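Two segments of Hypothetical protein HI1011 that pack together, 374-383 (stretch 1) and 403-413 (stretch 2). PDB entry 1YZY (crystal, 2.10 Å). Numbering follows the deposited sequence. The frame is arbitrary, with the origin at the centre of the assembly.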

# COMPACT_ATOMS: atom_id res chain seq x y z
N LYS A 374 3.81 12.42 5.05
CA LYS A 374 3.16 12.39 6.36
C LYS A 374 1.76 11.79 6.39
O LYS A 374 0.92 12.07 5.54
CB LYS A 374 3.15 13.78 6.97
CG LYS A 374 3.15 13.80 8.48
CD LYS A 374 3.75 15.11 8.95
CE LYS A 374 3.63 15.27 10.44
NZ LYS A 374 4.08 16.64 10.83
N GLN A 375 1.53 10.97 7.41
CA GLN A 375 0.27 10.29 7.60
C GLN A 375 -0.83 11.20 8.13
O GLN A 375 -0.73 11.73 9.24
CB GLN A 375 0.47 9.09 8.54
CG GLN A 375 -0.76 8.24 8.79
CD GLN A 375 -0.46 6.97 9.57
OE1 GLN A 375 0.17 6.04 9.06
NE2 GLN A 375 -0.91 6.91 10.81
N ILE A 376 -1.87 11.39 7.32
CA ILE A 376 -3.02 12.22 7.68
C ILE A 376 -3.88 11.39 8.63
O ILE A 376 -4.41 11.90 9.62
CB ILE A 376 -3.86 12.59 6.43
CG1 ILE A 376 -3.03 13.44 5.48
CG2 ILE A 376 -5.12 13.33 6.83
CD1 ILE A 376 -3.71 13.65 4.15
N ALA A 377 -4.06 10.13 8.27
CA ALA A 377 -4.84 9.18 9.04
C ALA A 377 -4.29 7.79 8.68
O ALA A 377 -3.59 7.64 7.68
CB ALA A 377 -6.32 9.29 8.68
N PRO A 378 -4.56 6.77 9.52
CA PRO A 378 -4.05 5.44 9.18
C PRO A 378 -4.57 5.03 7.81
O PRO A 378 -5.78 4.98 7.59
CB PRO A 378 -4.63 4.56 10.30
CG PRO A 378 -4.75 5.49 11.45
CD PRO A 378 -5.31 6.74 10.79
N GLY A 379 -3.64 4.77 6.90
CA GLY A 379 -4.00 4.37 5.55
C GLY A 379 -4.13 5.53 4.58
O GLY A 379 -4.34 5.32 3.38
N VAL A 380 -3.99 6.76 5.07
CA VAL A 380 -4.09 7.94 4.21
C VAL A 380 -2.89 8.89 4.32
O VAL A 380 -2.93 9.88 5.05
CB VAL A 380 -5.38 8.75 4.50
CG1 VAL A 380 -5.63 9.74 3.37
CG2 VAL A 380 -6.57 7.83 4.67
N PRO A 381 -1.77 8.56 3.67
CA PRO A 381 -0.61 9.45 3.75
C PRO A 381 -0.69 10.56 2.67
O PRO A 381 -1.54 10.51 1.77
CB PRO A 381 0.56 8.50 3.47
CG PRO A 381 -0.03 7.54 2.49
CD PRO A 381 -1.39 7.25 3.09
N TRP A 382 0.15 11.58 2.81
CA TRP A 382 0.20 12.64 1.81
C TRP A 382 1.11 12.10 0.72
O TRP A 382 2.10 11.42 1.01
CB TRP A 382 0.78 13.93 2.41
CG TRP A 382 -0.26 14.93 2.77
CD1 TRP A 382 -0.56 15.39 4.02
CD2 TRP A 382 -1.21 15.53 1.88
NE1 TRP A 382 -1.63 16.25 3.97
CE2 TRP A 382 -2.06 16.35 2.67
CE3 TRP A 382 -1.43 15.47 0.50
CZ2 TRP A 382 -3.11 17.10 2.11
CZ3 TRP A 382 -2.47 16.21 -0.06
CH2 TRP A 382 -3.30 17.02 0.76
N LEU A 383 0.77 12.39 -0.53
CA LEU A 383 1.56 11.91 -1.66
C LEU A 383 2.05 13.07 -2.53
O LEU A 383 1.62 14.20 -2.38
CB LEU A 383 0.70 10.99 -2.53
CG LEU A 383 -0.03 9.78 -1.95
CD1 LEU A 383 -1.01 9.21 -3.00
CD2 LEU A 383 0.97 8.71 -1.53
N ASP A 403 -13.62 14.54 10.92
CA ASP A 403 -13.05 15.80 10.44
C ASP A 403 -11.90 15.63 9.44
O ASP A 403 -11.04 16.50 9.33
CB ASP A 403 -12.58 16.63 11.64
CG ASP A 403 -11.33 16.06 12.32
OD1 ASP A 403 -10.58 16.87 12.91
OD2 ASP A 403 -11.10 14.83 12.27
N PHE A 404 -11.91 14.53 8.70
CA PHE A 404 -10.85 14.26 7.73
C PHE A 404 -10.52 15.37 6.72
O PHE A 404 -9.35 15.75 6.58
CB PHE A 404 -11.10 12.96 6.98
CG PHE A 404 -10.11 12.71 5.88
CD1 PHE A 404 -8.79 12.37 6.17
CD2 PHE A 404 -10.46 12.92 4.55
CE1 PHE A 404 -7.84 12.24 5.16
CE2 PHE A 404 -9.52 12.79 3.53
CZ PHE A 404 -8.20 12.45 3.83
N PHE A 405 -11.51 15.86 5.99
CA PHE A 405 -11.23 16.88 4.98
C PHE A 405 -10.49 18.12 5.45
O PHE A 405 -9.47 18.48 4.86
CB PHE A 405 -12.48 17.26 4.19
CG PHE A 405 -13.01 16.14 3.36
CD1 PHE A 405 -12.16 15.40 2.56
CD2 PHE A 405 -14.35 15.79 3.42
CE1 PHE A 405 -12.62 14.31 1.83
CE2 PHE A 405 -14.83 14.71 2.69
CZ PHE A 405 -13.96 13.97 1.90
N GLU A 406 -10.98 18.76 6.51
CA GLU A 406 -10.31 19.95 7.03
C GLU A 406 -8.97 19.60 7.70
O GLU A 406 -8.00 20.35 7.57
CB GLU A 406 -11.20 20.74 7.99
CG GLU A 406 -11.64 20.01 9.25
CD GLU A 406 -12.35 20.94 10.22
OE1 GLU A 406 -11.70 21.89 10.73
OE2 GLU A 406 -13.56 20.74 10.48
N TYR A 407 -8.93 18.45 8.37
CA TYR A 407 -7.71 18.00 9.04
C TYR A 407 -6.56 17.80 8.06
O TYR A 407 -5.43 18.23 8.32
CB TYR A 407 -7.94 16.69 9.82
CG TYR A 407 -6.72 16.27 10.59
CD1 TYR A 407 -6.18 17.09 11.58
CD2 TYR A 407 -6.06 15.08 10.30
CE1 TYR A 407 -5.01 16.75 12.25
CE2 TYR A 407 -4.89 14.72 10.96
CZ TYR A 407 -4.37 15.57 11.94
OH TYR A 407 -3.19 15.24 12.59
N ALA A 408 -6.84 17.10 6.96
CA ALA A 408 -5.85 16.85 5.92
C ALA A 408 -5.17 18.16 5.51
O ALA A 408 -3.97 18.19 5.20
CB ALA A 408 -6.51 16.22 4.72
N GLN A 409 -5.94 19.24 5.50
CA GLN A 409 -5.44 20.57 5.13
C GLN A 409 -4.79 21.29 6.31
O GLN A 409 -3.80 22.00 6.14
CB GLN A 409 -6.59 21.42 4.59
CG GLN A 409 -7.33 20.76 3.46
CD GLN A 409 -8.42 21.64 2.91
OE1 GLN A 409 -9.59 21.26 2.91
NE2 GLN A 409 -8.04 22.81 2.42
N GLY A 410 -5.38 21.13 7.49
CA GLY A 410 -4.86 21.78 8.67
C GLY A 410 -3.38 21.56 8.95
O GLY A 410 -2.70 22.47 9.40
N MET A 411 -2.87 20.36 8.67
CA MET A 411 -1.46 20.08 8.94
C MET A 411 -0.42 20.83 8.11
O MET A 411 0.71 21.01 8.57
CB MET A 411 -1.17 18.57 8.95
CG MET A 411 -1.44 17.84 7.65
SD MET A 411 -1.17 16.07 7.88
CE MET A 411 -2.71 15.62 8.69
N PHE A 412 -0.77 21.25 6.89
CA PHE A 412 0.20 21.99 6.08
C PHE A 412 -0.08 23.49 5.99
O PHE A 412 0.45 24.19 5.12
CB PHE A 412 0.40 21.36 4.69
CG PHE A 412 -0.75 21.55 3.74
CD1 PHE A 412 -1.87 20.72 3.80
CD2 PHE A 412 -0.70 22.52 2.75
CE1 PHE A 412 -2.91 20.86 2.88
CE2 PHE A 412 -1.73 22.67 1.83
CZ PHE A 412 -2.83 21.83 1.90
N LEU A 413 -0.92 23.98 6.91
CA LEU A 413 -1.27 25.40 6.96
C LEU A 413 -0.63 26.06 8.19
O LEU A 413 -0.94 25.64 9.32
CB LEU A 413 -2.79 25.60 6.99
CG LEU A 413 -3.63 25.21 5.77
CD1 LEU A 413 -5.09 25.60 6.01
CD2 LEU A 413 -3.10 25.87 4.51
OXT LEU A 413 0.18 26.99 8.00

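The contact between the two stretches is mainly apolar and buries 392 Å², both sides summed. Its centre is Ile 376, which gives the largest share (84 Å²), followed by Met 411 (66 Å²) and Trp 382 (65 Å²). The chain turns a corner at Ile 376, whose CA lies 5.7 Å from the CA of Ala 408, the closest approach of the two backbones. Its side chain (chi1 m, chi2 t) places CG2 against stretch 2, where four side chains meet it: CG2 lies 3.4 Å from CE1 of Phe 404, 3.8 Å from CB of Ala 408, 3.8 Å from CE of Met 411 and 4.0 Å from CD2 of Tyr 407. Isoleucine suits this place because both branches find apolar partners: CD1 of Ile 376, like CG2, lies 3.8 Å from CB of Ala 408. Alanine suits the facing position: its small side chain lets Ile 376 CG2 come within 3.7 Å of the CA of Ala 408.

Around this centre, longer side chains close the remaining space. Phe 404 points its CA-to-CB bond sideways, but with chi1 t its ring reaches across, so that CZ lies 3.8 Å from CG1 of Val 380, a compact apolar side chain suited to this buried site. Met 411, whose CA-to-CB bond points toward stretch 1, is long and flexible enough to serve two neighbours: its CE lies 3.6 Å from the CA of Ile 376, while its sulfur approaches Trp 382.

Trp 382 supplies the one hydrogen bond between the stretches. Its NE1 donates to O of Ala 408 at 3.3 Å, with an N-H...O angle of 138°, so the bond is rather long and bent. Tryptophan fits here because it combines a broad apolar surface with a single donor at its edge.

The aromatic contacts continue from the same ring. Met 411 SD sits at the indole edge, 3.9 Å from NE1 of Trp 382. On the six-membered side, CZ2 of Trp 382 lies 3.8 Å from CE1 of Phe 412; the planes meet at 82°, and Phe 412 is poorly ordered. Exposed Tyr 407 packs its ring edge against a backbone carbonyl, CE2 lying 3.2 Å from O of Ile 376, while its hydroxyl touches nothing in stretch 1.

Backbone hydrogen bonds within stretch 1 help fix the course of the chain from which Ile 376 and Trp 382 project: Ile 376 N to Val 380 O, and Trp 382 N to Lys 374 O, both 2.9 Å.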